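Local coordinates for N-acetyl-L-2,4-diaminobutyric acid deacetylase (Ruegeria pomeroyi, PDB 6TWL), which probably removes the acetyl group from N-acetyl-L-2,4-diaminobutyric acid by zinc-dependent hydrolysis during the bacterial breakdown of ectoine, at residues D142-G147 and M193-V198; N110-G115 and T120-I125; R285-D290 and Q294-Y299. All coordinates share one frame; numbering follows the deposited sequence.

Overall arrangement
Contact 1 lies near the middle of the chain and contains His144, a zinc ligand; the side chains of Glu61 and Glu209, also zinc ligands, come within about 4 Å of it, although no metal is bound in this apo model. Contact 2 sits next door, its centre about 15 Å away, and the two touch: Tyr194 N lies 2.9 Å from Asn110 OD1, probably hydrogen-bonded, and Tyr194 CD1 lies 3.4 Å from Phe113 CZ. Both belong to the catalytic domain. Contact 3, a surface hairpin from the later part of the chain, stands apart, its nearest atoms about 18 Å from contact 1 and 23 Å from contact 2.

Contact 1. Residues D142-G147 and M193-V198; sequences DFHSGG and MYDTAV
Asp195, in the first turn of helix 194-201, reaches both His144 and Asp142, presenting both its oxygens to the segment 142-147. OD2 accepts a hydrogen bond from His144 NE2 at 2.7 Å, bent to 140° at the hydrogen. It offers the syn lone pair, and it lies almost in the imidazole plane, while the carboxylate as a whole is turned 65° from that ring. The neighbouring OD1 comes 2.6 Å from Asp142 OD2; the two acid groups meet with their planes nearly perpendicular. With CG opposite its own carbonyl carbon (chi1 -76°), Asp195 projects from the helix directly at the two side chains.

The tightly packed part is the cluster of Asp142, Asp195 and Tyr194, all buried. Asp142 OD2 also sits at the edge of the phenol ring, 3.8 Å from Tyr194 CD2 and near the ring plane. Its other oxygen, OD1, is hydrogen-bonded to Thr54 OG1, which steadies that end of the carboxylate. One face of the Tyr194 ring is backed by Val198 CG2 from the next turn of the helix, and Phe90 meets the ring edge to face.

The looser side begins at His144, which is partly exposed. Here the imidazole edge bearing NE2 makes the contact, and beyond it the chain runs through Ser145 to Gly147 away from the helix. ND1 has a weak hydrogen bond to Asn57 OD1; with NE2 engaged by Asp195, ND1 is probably the nitrogen that takes the metal, as in related zinc peptidases. A zinc-binding histidine oriented by a second-shell carboxylate is typical of zinc hydrolase active sites, as in the zinc exopeptidase clan to which this catalytic domain belongs.

Contact 2. Residues N110-G115 and T120-I125; sequences NRSFPG and TVTEKI
The N-terminal turn of helix 121-133 folds back on the loop that leads into it, Thr122 and Glu123 resting on Ser112 and Gly115. This helix entry belongs to the catalytic domain, with the Thr122 side chain about 12 Å from that of the zinc ligand His58. Thr122 OG1 gives a weak hydrogen bond to Ser112 OG at 3.3 Å; chi1 of 47° places this hydroxyl between the backbone N and the carbonyl carbon, on the side facing the loop. The stronger partner of Ser112 OG is the carbonyl oxygen of Asn108, which ties the serine back into its own loop.

Glu123 lies alongside. Its CG packs 3.9 Å from Ser112 OG, its CB lies 3.8 Å from Gly115 CA, and the chain extends to a carboxylate whose OE2 accepts a 2.8 Å hydrogen bond from Thr120 OG1, arriving from well above the carboxylate plane. Replacing it by an alanine would probably leave the Thr120 hydroxyl without its acceptor and open a gap beside Ser112 where CG now packs.

Backbone meets backbone at Gly115, which follows the cis-proline Pro114 and has positive phi. A CB on Gly115 would fall only 2.3 Å from Glu123 O; in its absence, Gly115 CA makes a CA-H...O contact to that oxygen at 3.5 Å.

Contact 3. Residues R285-D290 and Q294-Y299; sequences RVWPLD and QPPVEY
Arg285 runs out beside Pro296 and ends near Glu298, its neighbour on the same face of the sheet. With CG set opposite the carbonyl carbon (chi1 -75°) and the chain extended from there to NE, the side chain follows the proline ring. CB lies 4.1 Å from both Val297 O and Pro296 CB, CG passes 4.4 Å from Pro296 CB, and CD reaches Pro296 CG at 4.0 Å. At the end, the guanidinium turns its edge to the carboxylate, but NE stays 4.5 Å from Glu298 OE2, beyond a salt bridge; Glu298 instead forms one through OE1 with Arg300.

Pro296 is shared, because the indole of Trp287 packs against it as well. Pro296 CG stands 3.8 Å from the centroid of the six-membered ring, just 11° off the normal, a CH-pi contact over the face, while CB and CD spread across the same face. The indole is held in its turn by the hydrogen bond from NE1 to Glu268.

On the other face, Val286 CG2 touches the edge of the Tyr299 ring, 3.5 Å from CE2, and the tyrosine OH is hydrogen-bonded to Glu262 N. Between these layers, Val286 and Val297 form the antiparallel hydrogen-bonded pair: Val286 N to Val297 O, with the donor in the carbonyl plane, and Val297 N to Val286 O at 3.1 Å. Arg285 and Glu298 are the neighbouring non-hydrogen-bonded pair. Toward the turn the hairpin is finished by prolines, with Pro288 CG lying against Gln294 O. Strands 282-287 and 297-300 thus make a beta hairpin, with 297-300 at the edge of a four-stranded antiparallel sheet far from the zinc site.

Contact 1. Residues D142-G147 and M193-V198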
loop_
_atom_site.group_PDB
_atom_site.type_symbol
_atom_site.label_atom_id
_atom_site.label_comp_id
_atom_site.label_asym_id
_atom_site.label_seq_id
_atom_site.Cartn_x
_atom_site.Cartn_y
_atom_site.Cartn_z
ATOM N N ASP A 142 3.645 -0.179 -3.681
ATOM C CA ASP A 142 2.193 -0.229 -3.504
ATOM C C ASP A 142 1.839 0.385 -2.159
ATOM O O ASP A 142 2.098 -0.211 -1.108
ATOM C CB ASP A 142 1.651 -1.654 -3.611
ATOM C CG ASP A 142 0.147 -1.684 -3.852
ATOM O OD1 ASP A 142 -0.388 -0.690 -4.387
ATOM O OD2 ASP A 142 -0.504 -2.694 -3.521
ATOM N N PHE A 143 1.232 1.571 -2.196
ATOM C CA PHE A 143 0.832 2.265 -0.981
ATOM C C PHE A 143 -0.496 1.717 -0.471
ATOM O O PHE A 143 -1.473 1.633 -1.223
ATOM C CB PHE A 143 0.699 3.766 -1.241
ATOM C CG PHE A 143 2.010 4.485 -1.375
ATOM C CD1 PHE A 143 2.728 4.850 -0.251
ATOM C CD2 PHE A 143 2.514 4.815 -2.624
ATOM C CE1 PHE A 143 3.932 5.519 -0.366
ATOM C CE2 PHE A 143 3.719 5.486 -2.747
ATOM C CZ PHE A 143 4.429 5.839 -1.616
ATOM N N HIS A 144 -0.528 1.342 0.803
ATOM C CA HIS A 144 -1.771 1.114 1.521
ATOM C C HIS A 144 -1.839 2.059 2.711
ATOM O O HIS A 144 -0.855 2.699 3.092
ATOM C CB HIS A 144 -1.910 -0.327 2.035
ATOM C CG HIS A 144 -1.540 -1.382 1.042
ATOM N ND1 HIS A 144 -2.179 -1.523 -0.170
ATOM C CD2 HIS A 144 -0.624 -2.377 1.104
ATOM C CE1 HIS A 144 -1.658 -2.547 -0.822
ATOM N NE2 HIS A 144 -0.711 -3.082 -0.071
ATOM N N SER A 145 -3.028 2.131 3.294
ATOM C CA SER A 145 -3.221 2.704 4.615
ATOM C C SER A 145 -4.447 2.038 5.219
ATOM O O SER A 145 -5.225 1.378 4.524
ATOM C CB SER A 145 -3.351 4.230 4.566
ATOM O OG SER A 145 -2.081 4.842 4.724
ATOM N N GLY A 146 -4.606 2.211 6.532
ATOM C CA GLY A 146 -5.581 1.422 7.267
ATOM C C GLY A 146 -7.007 1.582 6.777
ATOM O O GLY A 146 -7.811 0.652 6.888
ATOM N N GLY A 147 -7.337 2.740 6.220
ATOM C CA GLY A 147 -8.718 3.011 5.887
ATOM C C GLY A 147 -9.490 3.463 7.115
ATOM O O GLY A 147 -8.920 3.882 8.125
ATOM N N MET A 193 -4.964 -10.993 -5.725
ATOM C CA MET A 193 -4.584 -9.641 -5.356
ATOM C C MET A 193 -3.455 -9.137 -6.249
ATOM O O MET A 193 -2.723 -9.912 -6.870
ATOM C CB MET A 193 -4.168 -9.580 -3.886
ATOM C CG MET A 193 -5.341 -9.662 -2.920
ATOM S SD MET A 193 -4.848 -9.674 -1.187
ATOM C CE MET A 193 -3.616 -8.374 -1.173
ATOM N N TYR A 194 -3.336 -7.811 -6.315
ATOM C CA TYR A 194 -2.271 -7.198 -7.100
ATOM C C TYR A 194 -0.911 -7.459 -6.467
ATOM O O TYR A 194 0.045 -7.834 -7.158
ATOM C CB TYR A 194 -2.527 -5.697 -7.240
ATOM C CG TYR A 194 -1.363 -4.930 -7.820
ATOM C CD1 TYR A 194 -1.038 -5.037 -9.166
ATOM C CD2 TYR A 194 -0.585 -4.106 -7.021
ATOM C CE1 TYR A 194 0.027 -4.338 -9.701
ATOM C CE2 TYR A 194 0.482 -3.405 -7.545
ATOM C CZ TYR A 194 0.783 -3.522 -8.884
ATOM O OH TYR A 194 1.846 -2.822 -9.405
ATOM N N ASP A 195 -0.808 -7.267 -5.148
ATOM C CA ASP A 195 0.446 -7.524 -4.447
ATOM C C ASP A 195 0.911 -8.961 -4.624
ATOM O O ASP A 195 2.119 -9.216 -4.687
ATOM C CB ASP A 195 0.290 -7.194 -2.964
ATOM C CG ASP A 195 0.310 -5.710 -2.707
ATOM O OD1 ASP A 195 0.737 -4.979 -3.623
ATOM O OD2 ASP A 195 -0.100 -5.276 -1.610
ATOM N N THR A 196 -0.023 -9.910 -4.705
ATOM C CA THR A 196 0.360 -11.294 -4.957
ATOM C C THR A 196 0.929 -11.459 -6.361
ATOM O O THR A 196 1.868 -12.237 -6.568
ATOM C CB THR A 196 -0.839 -12.218 -4.756
ATOM O OG1 THR A 196 -1.457 -11.935 -3.495
ATOM C CG2 THR A 196 -0.400 -13.673 -4.782
ATOM N N ALA A 197 0.372 -10.736 -7.337
ATOM C CA ALA A 197 0.878 -10.825 -8.703
ATOM C C ALA A 197 2.334 -10.383 -8.783
ATOM O O ALA A 197 3.148 -11.018 -9.467
ATOM C CB ALA A 197 0.012 -9.987 -9.642
ATOM N N VAL A 198 2.681 -9.297 -8.089
ATOM C CA VAL A 198 4.061 -8.820 -8.085
ATOM C C VAL A 198 4.970 -9.825 -7.389
ATOM O O VAL A 198 6.019 -10.208 -7.920
ATOM C CB VAL A 198 4.144 -7.432 -7.426
ATOM C CG1 VAL A 198 5.515 -6.824 -7.647
ATOM C CG2 VAL A 198 3.058 -6.517 -7.970
#

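Contact 2. Residues N110-G115 and T120-I125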
loop_
_atom_site.group_PDB
_atom_site.type_symbol
_atom_site.label_atom_id
_atom_site.label_comp_id
_atom_site.label_asym_id
_atom_site.label_seq_id
_atom_site.Cartn_x
_atom_site.Cartn_y
_atom_site.Cartn_z
ATOM N N ASN A 110 -9.114 -5.941 -7.013
ATOM C CA ASN A 110 -8.016 -6.511 -6.245
ATOM C C ASN A 110 -8.226 -7.980 -5.876
ATOM O O ASN A 110 -7.578 -8.473 -4.945
ATOM C CB ASN A 110 -7.746 -5.692 -4.982
ATOM C CG ASN A 110 -6.337 -5.898 -4.461
ATOM O OD1 ASN A 110 -5.395 -6.040 -5.242
ATOM N ND2 ASN A 110 -6.191 -5.961 -3.144
ATOM N N ARG A 111 -9.130 -8.684 -6.563
ATOM C CA ARG A 111 -9.134 -10.144 -6.562
ATOM C C ARG A 111 -9.329 -10.708 -7.965
ATOM O O ARG A 111 -9.686 -11.884 -8.107
ATOM C CB ARG A 111 -10.187 -10.718 -5.600
ATOM C CG ARG A 111 -10.333 -9.946 -4.288
ATOM C CD ARG A 111 -9.595 -10.607 -3.114
ATOM N NE ARG A 111 -9.558 -9.722 -1.948
ATOM C CZ ARG A 111 -9.163 -10.081 -0.727
ATOM N NH1 ARG A 111 -8.758 -11.321 -0.488
ATOM N NH2 ARG A 111 -9.175 -9.194 0.260
ATOM N N SER A 112 -9.099 -9.904 -9.006
ATOM C CA SER A 112 -9.266 -10.329 -10.389
ATOM C C SER A 112 -7.940 -10.613 -11.085
ATOM O O SER A 112 -7.918 -10.764 -12.309
ATOM C CB SER A 112 -10.046 -9.273 -11.177
ATOM O OG SER A 112 -11.427 -9.307 -10.862
ATOM N N PHE A 113 -6.835 -10.663 -10.350
ATOM C CA PHE A 113 -5.586 -11.022 -11.006
ATOM C C PHE A 113 -5.482 -12.542 -11.130
ATOM O O PHE A 113 -5.901 -13.268 -10.226
ATOM C CB PHE A 113 -4.388 -10.472 -10.233
ATOM C CG PHE A 113 -4.153 -9.007 -10.457
ATOM C CD1 PHE A 113 -4.957 -8.063 -9.839
ATOM C CD2 PHE A 113 -3.144 -8.572 -11.303
ATOM C CE1 PHE A 113 -4.753 -6.713 -10.047
ATOM C CE2 PHE A 113 -2.934 -7.222 -11.517
ATOM C CZ PHE A 113 -3.741 -6.290 -10.887
ATOM N N PRO A 114 -4.918 -13.050 -12.237
ATOM C CA PRO A 114 -4.295 -12.259 -13.305
ATOM C C PRO A 114 -5.261 -11.693 -14.351
ATOM O O PRO A 114 -4.815 -10.969 -15.240
ATOM C CB PRO A 114 -3.342 -13.261 -13.953
ATOM C CG PRO A 114 -4.031 -14.571 -13.787
ATOM C CD PRO A 114 -4.789 -14.499 -12.482
ATOM N N GLY A 115 -6.549 -12.012 -14.253
ATOM C CA GLY A 115 -7.507 -11.490 -15.209
ATOM C C GLY A 115 -7.414 -12.163 -16.570
ATOM O O GLY A 115 -6.706 -13.148 -16.775
ATOM N N THR A 120 -14.348 -9.653 -17.495
ATOM C CA THR A 120 -14.928 -8.547 -16.741
ATOM C C THR A 120 -14.137 -7.274 -17.011
ATOM O O THR A 120 -12.994 -7.335 -17.476
ATOM C CB THR A 120 -14.936 -8.852 -15.235
ATOM O OG1 THR A 120 -15.317 -10.216 -15.019
ATOM C CG2 THR A 120 -15.897 -7.935 -14.476
ATOM N N VAL A 121 -14.744 -6.116 -16.756
ATOM C CA VAL A 121 -13.979 -4.875 -16.798
ATOM C C VAL A 121 -12.792 -4.961 -15.846
ATOM O O VAL A 121 -11.672 -4.563 -16.188
ATOM C CB VAL A 121 -14.883 -3.674 -16.471
ATOM C CG1 VAL A 121 -14.044 -2.496 -16.043
ATOM C CG2 VAL A 121 -15.720 -3.308 -17.671
ATOM N N THR A 122 -13.013 -5.506 -14.645
ATOM C CA THR A 122 -11.931 -5.611 -13.669
ATOM C C THR A 122 -10.863 -6.607 -14.104
ATOM O O THR A 122 -9.685 -6.429 -13.777
ATOM C CB THR A 122 -12.483 -6.007 -12.298
ATOM O OG1 THR A 122 -13.385 -7.110 -12.443
ATOM C CG2 THR A 122 -13.216 -4.839 -11.660
ATOM N N GLU A 123 -11.247 -7.664 -14.825
ATOM C CA GLU A 123 -10.257 -8.623 -15.302
ATOM C C GLU A 123 -9.505 -8.107 -16.523
ATOM O O GLU A 123 -8.360 -8.510 -16.754
ATOM C CB GLU A 123 -10.922 -9.966 -15.606
ATOM C CG GLU A 123 -11.921 -10.391 -14.545
ATOM C CD GLU A 123 -12.481 -11.781 -14.775
ATOM O OE1 GLU A 123 -11.923 -12.522 -15.610
ATOM O OE2 GLU A 123 -13.493 -12.124 -14.127
ATOM N N LYS A 124 -10.123 -7.222 -17.310
ATOM C CA LYS A 124 -9.393 -6.563 -18.387
ATOM C C LYS A 124 -8.346 -5.607 -17.827
ATOM O O LYS A 124 -7.232 -5.515 -18.355
ATOM C CB LYS A 124 -10.366 -5.820 -19.305
ATOM C CG LYS A 124 -11.205 -6.728 -20.195
ATOM C CD LYS A 124 -11.976 -5.931 -21.241
ATOM C CE LYS A 124 -13.178 -6.712 -21.762
ATOM N NZ LYS A 124 -13.836 -6.036 -22.915
ATOM N N ILE A 125 -8.688 -4.896 -16.750
ATOM C CA ILE A 125 -7.733 -4.003 -16.102
ATOM C C ILE A 125 -6.600 -4.802 -15.470
ATOM O O ILE A 125 -5.425 -4.426 -15.571
ATOM C CB ILE A 125 -8.452 -3.123 -15.063
ATOM C CG1 ILE A 125 -9.429 -2.170 -15.754
ATOM C CG2 ILE A 125 -7.445 -2.350 -14.224
ATOM C CD1 ILE A 125 -10.392 -1.490 -14.801
#

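Contact 3. Residues R285-D290 and Q294-Y299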
loop_
_atom_site.group_PDB
_atom_site.type_symbol
_atom_site.label_atom_id
_atom_site.label_comp_id
_atom_site.label_asym_id
_atom_site.label_seq_id
_atom_site.Cartn_x
_atom_site.Cartn_y
_atom_site.Cartn_z
ATOM N N ARG A 285 -10.698 -1.890 26.126
ATOM C CA ARG A 285 -11.964 -2.227 26.756
ATOM C C ARG A 285 -13.099 -1.927 25.789
ATOM O O ARG A 285 -13.036 -0.971 25.011
ATOM C CB ARG A 285 -12.188 -1.438 28.051
ATOM C CG ARG A 285 -11.379 -1.907 29.240
ATOM C CD ARG A 285 -11.594 -0.973 30.420
ATOM N NE ARG A 285 -10.663 -1.241 31.510
ATOM C CZ ARG A 285 -10.197 -0.309 32.335
ATOM N NH1 ARG A 285 -10.574 0.955 32.194
ATOM N NH2 ARG A 285 -9.350 -0.641 33.301
ATOM N N VAL A 286 -14.145 -2.745 25.849
ATOM C CA VAL A 286 -15.334 -2.567 25.025
ATOM C C VAL A 286 -16.523 -2.431 25.962
ATOM O O VAL A 286 -16.911 -3.397 26.632
ATOM C CB VAL A 286 -15.531 -3.723 24.036
ATOM C CG1 VAL A 286 -16.805 -3.518 23.239
ATOM C CG2 VAL A 286 -14.338 -3.818 23.103
ATOM N N TRP A 287 -17.103 -1.234 26.012
ATOM C CA TRP A 287 -18.199 -0.953 26.932
ATOM C C TRP A 287 -19.526 -1.351 26.306
ATOM O O TRP A 287 -19.844 -0.899 25.200
ATOM C CB TRP A 287 -18.218 0.519 27.310
ATOM C CG TRP A 287 -17.044 0.865 28.148
ATOM C CD1 TRP A 287 -15.811 1.248 27.712
ATOM C CD2 TRP A 287 -16.972 0.819 29.576
ATOM N NE1 TRP A 287 -14.977 1.459 28.784
ATOM C CE2 TRP A 287 -15.668 1.202 29.939
ATOM C CE3 TRP A 287 -17.887 0.496 30.584
ATOM C CZ2 TRP A 287 -15.254 1.262 31.265
ATOM C CZ3 TRP A 287 -17.474 0.568 31.903
ATOM C CH2 TRP A 287 -16.172 0.953 32.232
ATOM N N PRO A 288 -20.316 -2.185 26.978
ATOM C CA PRO A 288 -21.608 -2.579 26.415
ATOM C C PRO A 288 -22.579 -1.414 26.445
ATOM O O PRO A 288 -22.590 -0.615 27.385
ATOM C CB PRO A 288 -22.058 -3.715 27.338
ATOM C CG PRO A 288 -21.479 -3.326 28.663
ATOM C CD PRO A 288 -20.129 -2.713 28.342
ATOM N N LEU A 289 -23.390 -1.310 25.399
ATOM C CA LEU A 289 -24.360 -0.232 25.291
ATOM C C LEU A 289 -25.745 -0.654 25.764
ATOM O O LEU A 289 -26.722 0.053 25.503
ATOM C CB LEU A 289 -24.397 0.289 23.854
ATOM C CG LEU A 289 -23.019 0.817 23.431
ATOM C CD1 LEU A 289 -23.050 1.448 22.048
ATOM C CD2 LEU A 289 -22.481 1.805 24.463
ATOM N N ASP A 290 -25.842 -1.786 26.455
ATOM C CA ASP A 290 -27.074 -2.201 27.115
ATOM C C ASP A 290 -26.788 -2.551 28.573
ATOM O O ASP A 290 -27.176 -1.824 29.486
ATOM C CB ASP A 290 -27.705 -3.397 26.401
ATOM C CG ASP A 290 -28.060 -3.098 24.960
ATOM O OD1 ASP A 290 -29.105 -2.456 24.725
ATOM O OD2 ASP A 290 -27.296 -3.513 24.062
ATOM N N GLN A 294 -23.526 -3.838 32.591
ATOM C CA GLN A 294 -22.516 -4.861 32.828
ATOM C C GLN A 294 -21.108 -4.261 32.732
ATOM O O GLN A 294 -20.923 -3.191 32.146
ATOM C CB GLN A 294 -22.698 -5.989 31.808
ATOM C CG GLN A 294 -22.129 -7.332 32.235
ATOM C CD GLN A 294 -22.520 -8.488 31.349
ATOM O OE1 GLN A 294 -22.876 -8.310 30.185
ATOM N NE2 GLN A 294 -22.421 -9.697 31.891
ATOM N N PRO A 295 -20.099 -4.915 33.315
ATOM C CA PRO A 295 -18.713 -4.432 33.166
ATOM C C PRO A 295 -18.213 -4.562 31.738
ATOM O O PRO A 295 -18.798 -5.293 30.922
ATOM C CB PRO A 295 -17.917 -5.348 34.112
ATOM C CG PRO A 295 -18.801 -6.514 34.375
ATOM C CD PRO A 295 -20.176 -5.926 34.383
ATOM N N PRO A 296 -17.118 -3.881 31.403
ATOM C CA PRO A 296 -16.585 -3.953 30.039
ATOM C C PRO A 296 -15.861 -5.259 29.758
ATOM O O PRO A 296 -15.355 -5.933 30.658
ATOM C CB PRO A 296 -15.606 -2.773 29.989
ATOM C CG PRO A 296 -15.138 -2.634 31.398
ATOM C CD PRO A 296 -16.334 -2.964 32.251
ATOM N N VAL A 297 -15.816 -5.604 28.475
ATOM C CA VAL A 297 -15.045 -6.752 28.011
ATOM C C VAL A 297 -13.602 -6.320 27.796
ATOM O O VAL A 297 -13.334 -5.308 27.136
ATOM C CB VAL A 297 -15.651 -7.335 26.726
ATOM C CG1 VAL A 297 -14.800 -8.484 26.213
ATOM C CG2 VAL A 297 -17.081 -7.792 26.974
ATOM N N GLU A 298 -12.669 -7.084 28.353
ATOM C CA GLU A 298 -11.250 -6.774 28.278
ATOM C C GLU A 298 -10.582 -7.585 27.176
ATOM O O GLU A 298 -10.901 -8.759 26.971
ATOM C CB GLU A 298 -10.560 -7.057 29.612
ATOM C CG GLU A 298 -10.939 -6.111 30.736
ATOM C CD GLU A 298 -10.156 -6.390 32.001
ATOM O OE1 GLU A 298 -9.700 -7.540 32.172
ATOM O OE2 GLU A 298 -9.992 -5.465 32.823
ATOM N N TYR A 299 -9.641 -6.954 26.475
ATOM C CA TYR A 299 -8.876 -7.609 25.423
ATOM C C TYR A 299 -7.397 -7.418 25.714
ATOM O O TYR A 299 -6.925 -6.281 25.820
ATOM C CB TYR A 299 -9.248 -7.055 24.046
ATOM C CG TYR A 299 -10.637 -7.468 23.633
ATOM C CD1 TYR A 299 -10.871 -8.724 23.093
ATOM C CD2 TYR A 299 -11.719 -6.616 23.807
ATOM C CE1 TYR A 299 -12.139 -9.117 22.724
ATOM C CE2 TYR A 299 -12.993 -7.001 23.440
ATOM C CZ TYR A 299 -13.197 -8.253 22.898
ATOM O OH TYR A 299 -14.463 -8.642 22.530
#